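Local coordinates for chromosome replication initiation inhibitor protein (Agrobacterium tumefaciens, PDB 3FD3) that probably acts as a LysR-family DNA-binding transcription regulator, of which this chain is the C-terminal effector-binding part without the DNA-binding helix-turn-helix, at residues 11-14 and 15-19; 44-48 and 49-53; 77-80 and 81-85; 153-156 and 157-161; 187-190 and 191-194. All coordinates share one frame; numbering follows the deposited sequence. Where two conformers were deposited one is given.

Interaction 1: residues 11-14 and 15-19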
loop_
_atom_site.group_PDB
_atom_site.type_symbol
_atom_site.label_atom_id
_atom_site.label_comp_id
_atom_site.label_asym_id
_atom_site.label_seq_id
_atom_site.Cartn_x
_atom_site.Cartn_y
_atom_site.Cartn_z
ATOM N N ASP A 11 -4.633 6.931 0.313
ATOM C CA ASP A 11 -3.644 8.003 0.490
ATOM C C ASP A 11 -3.552 8.444 1.970
ATOM O O ASP A 11 -2.467 8.763 2.436
ATOM C CB ASP A 11 -3.943 9.181 -0.430
ATOM C CG ASP A 11 -3.705 8.855 -1.901
ATOM O OD1 ASP A 11 -2.832 8.004 -2.200
ATOM O OD2 ASP A 11 -4.392 9.445 -2.772
ATOM N N SER A 12 -4.655 8.417 2.715
ATOM C CA SER A 12 -4.558 8.660 4.169
ATOM C C SER A 12 -3.881 7.506 4.898
ATOM O O SER A 12 -3.081 7.740 5.832
ATOM C CB SER A 12 -5.925 8.970 4.782
ATOM O OG SER A 12 -6.430 10.208 4.309
ATOM N N LEU A 13 -4.186 6.268 4.513
ATOM C CA LEU A 13 -3.500 5.102 5.122
ATOM C C LEU A 13 -1.993 5.177 4.859
ATOM O O LEU A 13 -1.183 4.776 5.693
ATOM C CB LEU A 13 -4.074 3.774 4.609
ATOM C CG LEU A 13 -3.507 2.502 5.236
ATOM C CD1 LEU A 13 -3.747 2.547 6.748
ATOM C CD2 LEU A 13 -4.169 1.296 4.580
ATOM N N GLY A 14 -1.598 5.674 3.692
ATOM C CA GLY A 14 -0.193 5.777 3.363
ATOM C C GLY A 14 0.536 6.932 4.023
ATOM O O GLY A 14 1.764 7.016 3.879
ATOM N N THR A 15 -0.196 7.815 4.722
ATOM C CA THR A 15 0.352 8.989 5.344
ATOM C C THR A 15 0.072 8.997 6.867
ATOM O O THR A 15 0.837 8.363 7.626
ATOM C CB THR A 15 -0.087 10.295 4.618
ATOM O OG1 THR A 15 -1.515 10.336 4.489
ATOM C CG2 THR A 15 0.572 10.379 3.173
ATOM N N TRP A 16 -1.055 9.562 7.272
ATOM C CA TRP A 16 -1.331 9.977 8.662
ATOM C C TRP A 16 -2.314 9.104 9.438
ATOM O O TRP A 16 -2.391 9.200 10.677
ATOM C CB TRP A 16 -1.845 11.431 8.676
ATOM C CG TRP A 16 -3.210 11.576 8.054
ATOM C CD1 TRP A 16 -3.519 11.671 6.717
ATOM C CD2 TRP A 16 -4.455 11.583 8.743
ATOM N NE1 TRP A 16 -4.877 11.773 6.545
ATOM C CE2 TRP A 16 -5.484 11.712 7.771
ATOM C CE3 TRP A 16 -4.808 11.522 10.094
ATOM C CZ2 TRP A 16 -6.835 11.757 8.110
ATOM C CZ3 TRP A 16 -6.141 11.580 10.420
ATOM C CH2 TRP A 16 -7.142 11.677 9.441
ATOM N N PHE A 17 -3.084 8.260 8.753
ATOM C CA PHE A 17 -4.228 7.602 9.393
ATOM C C PHE A 17 -3.835 6.702 10.566
ATOM O O PHE A 17 -4.470 6.766 11.645
ATOM C CB PHE A 17 -4.986 6.797 8.333
ATOM C CG PHE A 17 -6.185 6.005 8.838
ATOM C CD1 PHE A 17 -7.418 6.592 8.990
ATOM C CD2 PHE A 17 -6.061 4.671 9.110
ATOM C CE1 PHE A 17 -8.509 5.845 9.428
ATOM C CE2 PHE A 17 -7.162 3.933 9.531
ATOM C CZ PHE A 17 -8.363 4.536 9.687
ATOM N N LEU A 18 -2.785 5.895 10.373
ATOM C CA LEU A 18 -2.343 4.979 11.420
ATOM C C LEU A 18 -1.696 5.698 12.577
ATOM O O LEU A 18 -1.762 5.214 13.709
ATOM C CB LEU A 18 -1.396 3.901 10.876
ATOM C CG LEU A 18 -2.063 2.858 10.001
ATOM C CD1 LEU A 18 -1.003 1.833 9.468
ATOM C CD2 LEU A 18 -3.191 2.164 10.761
ATOM N N ASP A 19 -1.101 6.859 12.319
ATOM C CA ASP A 19 -0.585 7.686 13.406
ATOM C C ASP A 19 -1.712 8.089 14.355
ATOM O O ASP A 19 -1.534 8.065 15.569
ATOM C CB ASP A 19 0.119 8.935 12.866
ATOM C CG ASP A 19 0.844 9.710 13.947
ATOM O OD1 ASP A 19 1.498 9.082 14.813
ATOM O OD2 ASP A 19 0.778 10.952 13.930
HETATM O O HOH W 1 -1.064 5.594 8.132
#
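Thr15 turns its hydroxyl back onto the preceding helical turn. OG1 donates to Asp11 O at 2.8 Å, from a position tilted 16° out of the carbonyl plane. The first torsion explains this: OG1 lies between the backbone N and the carbonyl carbon (chi1 53°), which aims it at the main chain of 11-14. The methyl CG2 rests against the same turn.

Ser12 O is gripped by two main-chain donors, Thr15 N at 3.1 Å and Phe17 N at 3.0 Å. They reach the oxygen from opposite faces of its plane. The carbonyl thus ties the end of one helix to the start of the next. At the other end of the same residue, Ser12 OG takes a weak, bent bond from the indole NE1 of Trp16 at 3.1 Å. The firmer partner of this hydroxyl is Asn9. Trp16 can fold back this far because its chi1 is 68°.

The apolar side is carried by Leu13. Its CD1 meets Leu18 CG at 3.7 Å and the ring atom Phe17 CD2 at 3.9 Å. A water accepts from Leu18 N and donates to Leu13 O, bridging the break between the helices.

Asp11 is held by Tyr75 and Thr134. Phe17 packs on strands 3-8, 31-36 and 53-56, while Leu13 touches Ser133 of the second subunit. This is a buried junction between two consecutive helices, 10-13 and 17-26, after the first strand of a periplasmic-binding-protein-like LysR effector domain.

Interaction 2: residues 44-48 and 49-53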
loop_
_atom_site.group_PDB
_atom_site.type_symbol
_atom_site.label_atom_id
_atom_site.label_comp_id
_atom_site.label_asym_id
_atom_site.label_seq_id
_atom_site.Cartn_x
_atom_site.Cartn_y
_atom_site.Cartn_z
ATOM N N GLU A 44 -21.801 3.981 0.921
ATOM C CA GLU A 44 -22.619 2.777 1.032
ATOM C C GLU A 44 -22.303 1.987 2.304
ATOM O O GLU A 44 -23.213 1.542 3.011
ATOM C CB GLU A 44 -22.427 1.879 -0.194
ATOM C CG GLU A 44 -22.763 2.573 -1.525
ATOM C CD GLU A 44 -21.523 3.183 -2.233
ATOM O OE1 GLU A 44 -21.088 2.582 -3.270
ATOM O OE2 GLU A 44 -20.995 4.237 -1.743
ATOM N N TRP A 45 -21.020 1.849 2.609
ATOM C CA TRP A 45 -20.597 1.130 3.813
ATOM C C TRP A 45 -21.101 1.790 5.083
ATOM O O TRP A 45 -21.510 1.109 6.024
ATOM C CB TRP A 45 -19.088 1.052 3.902
ATOM C CG TRP A 45 -18.425 0.263 2.816
ATOM C CD1 TRP A 45 -19.020 -0.556 1.896
ATOM C CD2 TRP A 45 -17.019 0.193 2.573
ATOM N NE1 TRP A 45 -18.065 -1.113 1.082
ATOM C CE2 TRP A 45 -16.828 -0.676 1.482
ATOM C CE3 TRP A 45 -15.897 0.784 3.175
ATOM C CZ2 TRP A 45 -15.568 -0.962 0.977
ATOM C CZ3 TRP A 45 -14.638 0.500 2.672
ATOM C CH2 TRP A 45 -14.487 -0.373 1.582
ATOM N N LEU A 46 -21.031 3.111 5.130
ATOM C CA LEU A 46 -21.581 3.835 6.269
ATOM C C LEU A 46 -23.098 3.661 6.368
ATOM O O LEU A 46 -23.638 3.405 7.443
ATOM C CB LEU A 46 -21.225 5.313 6.193
ATOM C CG LEU A 46 -19.784 5.672 6.578
ATOM C CD1 LEU A 46 -19.417 7.060 6.061
ATOM C CD2 LEU A 46 -19.494 5.585 8.103
ATOM N N ARG A 47 -23.775 3.807 5.247
ATOM C CA ARG A 47 -25.230 3.644 5.216
ATOM C C ARG A 47 -25.636 2.250 5.687
ATOM O O ARG A 47 -26.600 2.102 6.436
ATOM C CB ARG A 47 -25.776 3.931 3.812
ATOM C CG ARG A 47 -27.300 4.019 3.716
ATOM C CD ARG A 47 -27.815 3.942 2.265
ATOM N NE ARG A 47 -27.136 4.905 1.390
ATOM C CZ ARG A 47 -26.414 4.609 0.297
ATOM N NH1 ARG A 47 -26.258 3.351 -0.140
ATOM N NH2 ARG A 47 -25.838 5.603 -0.383
ATOM N N GLY A 48 -24.894 1.234 5.273
ATOM C CA GLY A 48 -25.221 -0.155 5.602
ATOM C C GLY A 48 -24.704 -0.624 6.952
ATOM O O GLY A 48 -24.875 -1.789 7.300
ATOM N N GLY A 49 -24.060 0.268 7.701
ATOM C CA GLY A 49 -23.432 -0.089 8.974
ATOM C C GLY A 49 -22.257 -1.044 8.867
ATOM O O GLY A 49 -21.883 -1.670 9.860
ATOM N N ARG A 50 -21.661 -1.165 7.677
ATOM C CA ARG A 50 -20.503 -2.044 7.485
ATOM C C ARG A 50 -19.216 -1.450 8.075
ATOM O O ARG A 50 -18.298 -2.181 8.405
ATOM C CB ARG A 50 -20.318 -2.380 5.996
ATOM C CG ARG A 50 -21.446 -3.310 5.455
ATOM C CD ARG A 50 -21.222 -3.742 4.020
ATOM N NE ARG A 50 -19.896 -4.313 3.785
ATOM C CZ ARG A 50 -19.423 -4.676 2.589
ATOM N NH1 ARG A 50 -20.175 -4.560 1.492
ATOM N NH2 ARG A 50 -18.181 -5.161 2.484
ATOM N N VAL A 51 -19.161 -0.127 8.175
ATOM C CA VAL A 51 -18.170 0.558 8.987
ATOM C C VAL A 51 -18.871 1.589 9.880
ATOM O O VAL A 51 -19.951 2.101 9.529
ATOM C CB VAL A 51 -17.053 1.260 8.144
ATOM C CG1 VAL A 51 -16.268 0.246 7.287
ATOM C CG2 VAL A 51 -17.629 2.384 7.289
ATOM N N LEU A 52 -18.243 1.910 11.013
ATOM C CA LEU A 52 -18.776 2.887 11.963
ATOM C C LEU A 52 -18.266 4.300 11.736
ATOM O O LEU A 52 -18.839 5.256 12.247
ATOM C CB LEU A 52 -18.428 2.476 13.398
ATOM C CG LEU A 52 -19.079 1.184 13.840
ATOM C CD1 LEU A 52 -18.682 0.859 15.289
ATOM C CD2 LEU A 52 -20.585 1.336 13.712
ATOM N N ALA A 53 -17.164 4.422 11.025
ATOM C CA ALA A 53 -16.497 5.692 10.835
ATOM C C ALA A 53 -15.569 5.597 9.653
ATOM O O ALA A 53 -15.147 4.493 9.244
ATOM C CB ALA A 53 -15.689 6.103 12.080
HETATM O O HOH W 2 -22.424 3.133 10.063
#
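Trp45 O accepts from Arg50 N at 2.8 Å, the shortest of the direct bonds between 44-48 and 49-53. The donor lies in the carbonyl plane. Gly49 N binds Leu46 O at 3.2 Å, from 70° above that carbonyl's plane. These two bonds back into the last turn, with the positive phi of Gly49 (66°), make a Schellman motif at the helix C-terminus. A further, weak bond reaches Trp45 O from Val51 N at 3.4 Å. A water donates to both Leu46 O and Val51 O and links the helix end to the outgoing chain.

The Arg50 chain bends at chi3 and brings its guanidinium beside the indole of Trp45. Trp45 NE1 lies over one guanidinium face, off toward its rim, 4.1 Å from Arg50 NH1. The two planes are 39° apart, so the groups lean on each other without a parallel stack. Val51 fills the apolar side. Its CG2 touches Leu46 CD2 at 3.8 Å and also meets Trp45 CB. Its CG1 comes near Trp45 CE3.

Arg50 NH2 makes a weak bond to a tetraethylene glycol, probably from the crystallisation liquor. Gly49 and Leu52 belong to the pocket of a longer glycol chain. The turn ends helix 42-47 and leads into strand 53-56. Trp45 and Val51 pack on Ala7 of strand 3-8, and Leu46 on Gln180 of strand 165-181.

Interaction 3: residues 77-80 and 81-85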
loop_
_atom_site.group_PDB
_atom_site.type_symbol
_atom_site.label_atom_id
_atom_site.label_comp_id
_atom_site.label_asym_id
_atom_site.label_seq_id
_atom_site.Cartn_x
_atom_site.Cartn_y
_atom_site.Cartn_z
ATOM N N ALA A 77 2.107 17.059 -8.535
ATOM C CA ALA A 77 2.357 16.279 -9.745
ATOM C C ALA A 77 3.875 16.198 -9.913
ATOM O O ALA A 77 4.532 17.212 -10.116
ATOM C CB ALA A 77 1.704 16.948 -10.961
ATOM N N THR A 78 4.421 14.991 -9.798
ATOM C CA THR A 78 5.856 14.793 -9.664
ATOM C C THR A 78 6.384 13.689 -10.590
ATOM O O THR A 78 5.688 12.733 -10.951
ATOM C CB THR A 78 6.269 14.417 -8.223
ATOM O OG1 THR A 78 5.525 13.261 -7.815
ATOM C CG2 THR A 78 6.080 15.584 -7.246
ATOM N N ALA A 79 7.630 13.843 -10.983
ATOM C CA ALA A 79 8.349 12.799 -11.737
ATOM C C ALA A 79 9.830 12.935 -11.404
ATOM O O ALA A 79 10.247 13.896 -10.751
ATOM C CB ALA A 79 8.128 12.949 -13.249
ATOM N N SER A 80 10.633 11.982 -11.859
ATOM C CA SER A 80 12.073 12.072 -11.624
ATOM C C SER A 80 12.715 13.037 -12.636
ATOM O O SER A 80 12.130 13.323 -13.680
ATOM C CB SER A 80 12.734 10.690 -11.728
ATOM O OG SER A 80 12.926 10.297 -13.062
ATOM N N PRO A 81 13.921 13.539 -12.341
ATOM C CA PRO A 81 14.626 14.388 -13.317
ATOM C C PRO A 81 14.840 13.739 -14.699
ATOM O O PRO A 81 14.669 14.387 -15.729
ATOM C CB PRO A 81 15.966 14.647 -12.625
ATOM C CG PRO A 81 15.629 14.637 -11.184
ATOM C CD PRO A 81 14.639 13.498 -11.055
ATOM N N ASP A 82 15.166 12.450 -14.711
ATOM C CA ASP A 82 15.341 11.721 -15.960
ATOM C C ASP A 82 14.008 11.606 -16.706
ATOM O O ASP A 82 14.000 11.744 -17.901
ATOM C CB ASP A 82 15.934 10.331 -15.712
ATOM C CG ASP A 82 15.999 9.467 -16.993
ATOM O OD1 ASP A 82 16.743 9.828 -17.884
ATOM O OD2 ASP A 82 15.241 8.469 -17.073
ATOM N N PHE A 83 12.905 11.360 -15.992
ATOM C CA PHE A 83 11.580 11.363 -16.624
ATOM C C PHE A 83 11.290 12.688 -17.323
ATOM O O PHE A 83 10.803 12.723 -18.468
ATOM C CB PHE A 83 10.474 11.028 -15.629
ATOM C CG PHE A 83 9.161 10.786 -16.283
ATOM C CD1 PHE A 83 8.332 11.843 -16.615
ATOM C CD2 PHE A 83 8.779 9.505 -16.603
ATOM C CE1 PHE A 83 7.144 11.613 -17.243
ATOM C CE2 PHE A 83 7.616 9.272 -17.229
ATOM C CZ PHE A 83 6.779 10.321 -17.544
HETATM N N MSE A 84 11.570 13.786 -16.618
HETATM C CA MSE A 84 11.345 15.107 -17.162
HETATM C C MSE A 84 12.212 15.310 -18.415
HETATM O O MSE A 84 11.765 15.876 -19.436
HETATM C CB MSE A 84 11.675 16.202 -16.117
HETATM C CG MSE A 84 10.878 16.192 -14.851
HETATM SE SE MSE A 84 8.988 16.484 -15.103
HETATM C CE MSE A 84 9.079 18.268 -15.760
ATOM N N ALA A 85 13.463 14.860 -18.341
ATOM C CA ALA A 85 14.383 15.030 -19.452
ATOM C C ALA A 85 13.948 14.268 -20.702
ATOM O O ALA A 85 14.123 14.743 -21.822
ATOM C CB ALA A 85 15.791 14.605 -19.041
#
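Ser80 caps the helix that opens at Pro81. Its CB sits against the proline ring, 3.5 Å from Pro81 CD, which is tighter than usual carbon contact. From CB, the hydroxyl lies between the backbone N and the carbonyl carbon (chi1 79°), and this carries it over the first helical turn. There OG accepts from Phe83 N at 3.1 Å in a nearly straight bond of 165°. This is the N-cap bond. The tip also passes Phe83 CB at 3.6 Å and Asp82 CB at 4.0 Å. The main-chain oxygen of Ser80 starts the regular helical pattern by accepting from Met84 N at 3.0 Å, nearly along the C=O axis. The capping hydroxyl and the carbonyl thus hold two successive amides of the new helix.

The apolar part of the contact lies on Ala79. Its methyl CB meets Phe83 CD1 at 3.5 Å. It also meets the selenium of Met84, a selenomethionine, with CB 4.1 Å from Met84 SE. The Met84 chain is bent at chi2 and chi3, which places the selenium beside the Ala79 methyl.

Strand 66-79 and helix 81-87 meet at a sharp corner, their short segments at 94°. Ala79 also packs on Trp147. The Phe83 ring meets that of His87, and Phe83 also packs on Pro101. Met84 rests on Val165 and Leu167 of strand 165-181, so the helix start is seated beside the sheet.

Interaction 4: residues 153-156 and 157-161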
loop_
_atom_site.group_PDB
_atom_site.type_symbol
_atom_site.label_atom_id
_atom_site.label_comp_id
_atom_site.label_asym_id
_atom_site.label_seq_id
_atom_site.Cartn_x
_atom_site.Cartn_y
_atom_site.Cartn_z
ATOM N N GLN A 153 3.171 14.764 1.856
ATOM C CA GLN A 153 3.850 14.126 2.993
ATOM C C GLN A 153 4.840 13.062 2.503
ATOM O O GLN A 153 5.850 12.802 3.154
ATOM C CB GLN A 153 2.848 13.472 3.957
ATOM C CG GLN A 153 1.904 14.412 4.668
ATOM C CD GLN A 153 0.725 14.900 3.839
ATOM O OE1 GLN A 153 0.488 14.411 2.755
ATOM N NE2 GLN A 153 -0.035 15.890 4.382
ATOM N N LEU A 154 4.552 12.453 1.361
ATOM C CA LEU A 154 5.368 11.369 0.851
ATOM C C LEU A 154 6.441 11.826 -0.128
ATOM O O LEU A 154 7.363 11.054 -0.436
ATOM C CB LEU A 154 4.482 10.352 0.151
ATOM C CG LEU A 154 3.446 9.672 1.044
ATOM C CD1 LEU A 154 2.709 8.598 0.270
ATOM C CD2 LEU A 154 4.065 9.092 2.363
ATOM N N VAL A 155 6.343 13.066 -0.597
ATOM C CA VAL A 155 7.304 13.552 -1.581
ATOM C C VAL A 155 8.059 14.808 -1.196
ATOM O O VAL A 155 8.956 15.216 -1.925
ATOM C CB VAL A 155 6.671 13.738 -2.985
ATOM C CG1 VAL A 155 6.188 12.376 -3.569
ATOM C CG2 VAL A 155 5.574 14.784 -2.981
ATOM N N ALA A 156 7.750 15.398 -0.053
ATOM C CA ALA A 156 8.417 16.648 0.339
ATOM C C ALA A 156 9.932 16.506 0.412
ATOM O O ALA A 156 10.666 17.359 -0.127
ATOM C CB ALA A 156 7.880 17.147 1.676
ATOM N N GLU A 157 10.414 15.445 1.062
ATOM C CA GLU A 157 11.863 15.262 1.189
ATOM C C GLU A 157 12.498 14.954 -0.166
ATOM O O GLU A 157 13.590 15.436 -0.465
ATOM C CB GLU A 157 12.229 14.150 2.160
ATOM C CG GLU A 157 11.994 14.431 3.598
ATOM C CD GLU A 157 12.094 13.158 4.446
ATOM O OE1 GLU A 157 12.695 12.149 3.973
ATOM O OE2 GLU A 157 11.572 13.164 5.583
ATOM N N HIS A 158 11.804 14.167 -0.987
ATOM C CA HIS A 158 12.320 13.849 -2.321
ATOM C C HIS A 158 12.456 15.095 -3.182
ATOM O O HIS A 158 13.449 15.249 -3.908
ATOM C CB HIS A 158 11.437 12.810 -3.020
ATOM C CG HIS A 158 11.461 11.468 -2.354
ATOM N ND1 HIS A 158 12.635 10.801 -2.062
ATOM C CD2 HIS A 158 10.456 10.663 -1.938
ATOM C CE1 HIS A 158 12.346 9.657 -1.470
ATOM N NE2 HIS A 158 11.028 9.557 -1.368
ATOM N N LEU A 159 11.466 15.984 -3.088
ATOM C CA LEU A 159 11.473 17.267 -3.792
ATOM C C LEU A 159 12.635 18.136 -3.337
ATOM O O LEU A 159 13.365 18.697 -4.166
ATOM C CB LEU A 159 10.141 18.007 -3.619
ATOM C CG LEU A 159 8.960 17.422 -4.406
ATOM C CD1 LEU A 159 7.639 18.037 -3.950
ATOM C CD2 LEU A 159 9.132 17.572 -5.946
ATOM N N ALA A 160 12.822 18.201 -2.022
ATOM C CA ALA A 160 13.903 18.987 -1.437
ATOM C C ALA A 160 15.275 18.461 -1.886
ATOM O O ALA A 160 16.177 19.257 -2.147
ATOM C CB ALA A 160 13.787 19.016 0.107
ATOM N N ALA A 161 15.406 17.138 -2.012
ATOM C CA ALA A 161 16.667 16.492 -2.399
ATOM C C ALA A 161 16.887 16.468 -3.899
ATOM O O ALA A 161 18.002 16.179 -4.354
ATOM C CB ALA A 161 16.711 15.046 -1.869
HETATM O O HOH W 3 8.637 13.613 2.654
HETATM O O HOH W 4 9.869 12.512 0.507
#
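The backbone from 153 to 161 runs as a helix kinked at Glu157 and His158, where waters stand between these amides and the carbonyls four residues back. One water links Gln153 O to Glu157 N, donating to the first and accepting from the second. The other does the same between Leu154 O and His158 N, with both bonds at 3.0 Å. Regular helical bonding resumes with Leu159 N to Val155 O at 2.9 Å and Ala160 N to Ala156 O at 3.0 Å.

His158 turns its imidazole back along the helix. Its CG is anti to the carbonyl carbon (chi1 -66°), and the ring carbon CD2 comes to 3.5 Å from Leu154 O, approaching obliquely. At the other side of the ring, ND1 is hydrogen-bonded to Arg163 NE. Leu159 leans over the carbonyl that its own amide binds, with CG 3.3 Å from Val155 O. Its CD1 then reaches Val155 CG2 at 4.0 Å, and the two branched side chains cross at a slant. Ala160 CB lies 3.5 Å from Ala156 O.

Helix 152-161 follows directly on strand 148-151. Leu154 packs on Thr134 and Val138 of helix 134-142, and His158 on Leu142 of the same helix. Gln153 touches Leu73 of strand 66-79, and Leu159 touches Thr78 farther along it.

Interaction 5: residues 187-190 and 191-194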
loop_
_atom_site.group_PDB
_atom_site.type_symbol
_atom_site.label_atom_id
_atom_site.label_comp_id
_atom_site.label_asym_id
_atom_site.label_seq_id
_atom_site.Cartn_x
_atom_site.Cartn_y
_atom_site.Cartn_z
ATOM N N GLU A 187 -20.435 9.025 20.555
ATOM C CA GLU A 187 -19.988 9.318 21.927
ATOM C C GLU A 187 -19.002 8.274 22.454
ATOM O O GLU A 187 -17.984 8.612 23.059
ATOM C CB GLU A 187 -21.179 9.498 22.870
ATOM C CG GLU A 187 -22.060 10.680 22.470
ATOM C CD GLU A 187 -21.370 12.056 22.521
ATOM O OE1 GLU A 187 -20.308 12.228 23.166
ATOM O OE2 GLU A 187 -21.947 13.000 21.932
ATOM N N ARG A 188 -19.336 7.017 22.216
ATOM C CA ARG A 188 -18.481 5.910 22.575
ATOM C C ARG A 188 -17.094 6.057 21.973
ATOM O O ARG A 188 -16.099 5.828 22.665
ATOM C CB ARG A 188 -19.120 4.603 22.131
ATOM C CG ARG A 188 -20.167 4.113 23.116
ATOM C CD ARG A 188 -20.893 2.899 22.581
ATOM N NE ARG A 188 -22.017 3.236 21.711
ATOM C CZ ARG A 188 -22.985 2.376 21.475
ATOM N NH1 ARG A 188 -24.009 2.691 20.698
ATOM N NH2 ARG A 188 -22.920 1.183 22.046
ATOM N N LEU A 189 -17.048 6.496 20.712
ATOM C CA LEU A 189 -15.796 6.652 19.953
ATOM C C LEU A 189 -15.216 8.063 20.005
ATOM O O LEU A 189 -14.367 8.390 19.195
ATOM C CB LEU A 189 -16.031 6.249 18.515
ATOM C CG LEU A 189 -16.499 4.780 18.383
ATOM C CD1 LEU A 189 -16.434 4.420 16.953
ATOM C CD2 LEU A 189 -15.686 3.803 19.292
ATOM N N ALA A 190 -15.593 8.864 21.002
ATOM C CA ALA A 190 -15.107 10.237 21.106
ATOM C C ALA A 190 -13.574 10.288 21.163
ATOM O O ALA A 190 -12.966 11.186 20.597
ATOM C CB ALA A 190 -15.697 10.935 22.344
ATOM N N GLY A 191 -12.965 9.328 21.849
ATOM C CA GLY A 191 -11.483 9.261 21.938
ATOM C C GLY A 191 -10.798 9.049 20.601
ATOM O O GLY A 191 -9.743 9.633 20.305
ATOM N N LEU A 192 -11.408 8.204 19.783
ATOM C CA LEU A 192 -10.912 7.953 18.443
ATOM C C LEU A 192 -11.002 9.229 17.631
ATOM O O LEU A 192 -10.034 9.660 16.994
ATOM C CB LEU A 192 -11.733 6.865 17.775
ATOM C CG LEU A 192 -11.377 6.493 16.344
ATOM C CD1 LEU A 192 -9.842 6.143 16.212
ATOM C CD2 LEU A 192 -12.246 5.357 15.847
ATOM N N THR A 193 -12.186 9.834 17.650
ATOM C CA THR A 193 -12.410 11.104 16.990
ATOM C C THR A 193 -11.437 12.168 17.416
ATOM O O THR A 193 -10.901 12.866 16.553
ATOM C CB THR A 193 -13.872 11.586 17.197
ATOM O OG1 THR A 193 -14.700 10.634 16.539
ATOM C CG2 THR A 193 -14.102 12.940 16.584
ATOM N N ALA A 194 -11.182 12.300 18.717
ATOM C CA ALA A 194 -10.248 13.299 19.189
ATOM C C ALA A 194 -8.876 13.084 18.552
ATOM O O ALA A 194 -8.221 14.026 18.150
ATOM C CB ALA A 194 -10.111 13.250 20.741
HETATM O O HOH W 5 -13.725 7.086 23.202
#
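Leu189 and Thr193 form a helix-start contact, one turn apart, where the loop after strand 165-181 enters helix 190-203. A type I beta turn from Glu187 to Ala190 runs into the helix, with Leu189 at the N-cap position. The carbonyl oxygen of Leu189 accepts from Thr193 N at 3.0 Å in an almost straight bond of 175°. The next bond follows in step, from Ala194 N to Ala190 O at 2.8 Å. A water accepts from Gly191 N and donates to Arg188 O, both at 2.7 Å, so it occupies one of the amides at the helix start.

Thr193 OG1 lies beside its backbone N (chi1 -65°), 3.5 Å from Leu189 O. Its stronger partner is Trp179 NE1. Leu192 CB sits 3.4 Å from Leu189 O and 4.4 Å from Leu189 CB, a loose apolar touch. With CG anti to the backbone N (chi1 178°), Leu192 packs on Ile6 and Trp179. Leu189 packs on Leu4.

Glu187 forms a salt bridge with Arg66. Arg188 belongs to the pocket of a bound glycol chain that is probably from the crystallisation liquor. Together these features make a type I turn leading into a helix N-terminus, with Leu189 as N-cap residue and the apolar side set against the central sheet of a LysR effector domain.

How the interactions relate
All five are local contacts in one LysR substrate-binding domain, at turns, helix ends or, in interaction 4, a helix kink. Interactions 2 and 5 lie toward one end, with centres 17 Å apart and nearest atoms about 5 Å apart. Both contribute to the glycol pocket: Gly49 and Leu52 from one, Arg188 from the other. Interactions 3 and 4 lie toward the other end, 13 Å apart between centres, and touch where Thr78 CG2 meets Leu159 CD2 at 3.9 Å. Interaction 1 lies between the ends. It touches interaction 4 through Thr15 CG2 and Leu154 CG at 3.6 Å. The side chain of Asp11 is about 4 Å from a bound calcium ion, and that of Leu154 about 8 Å.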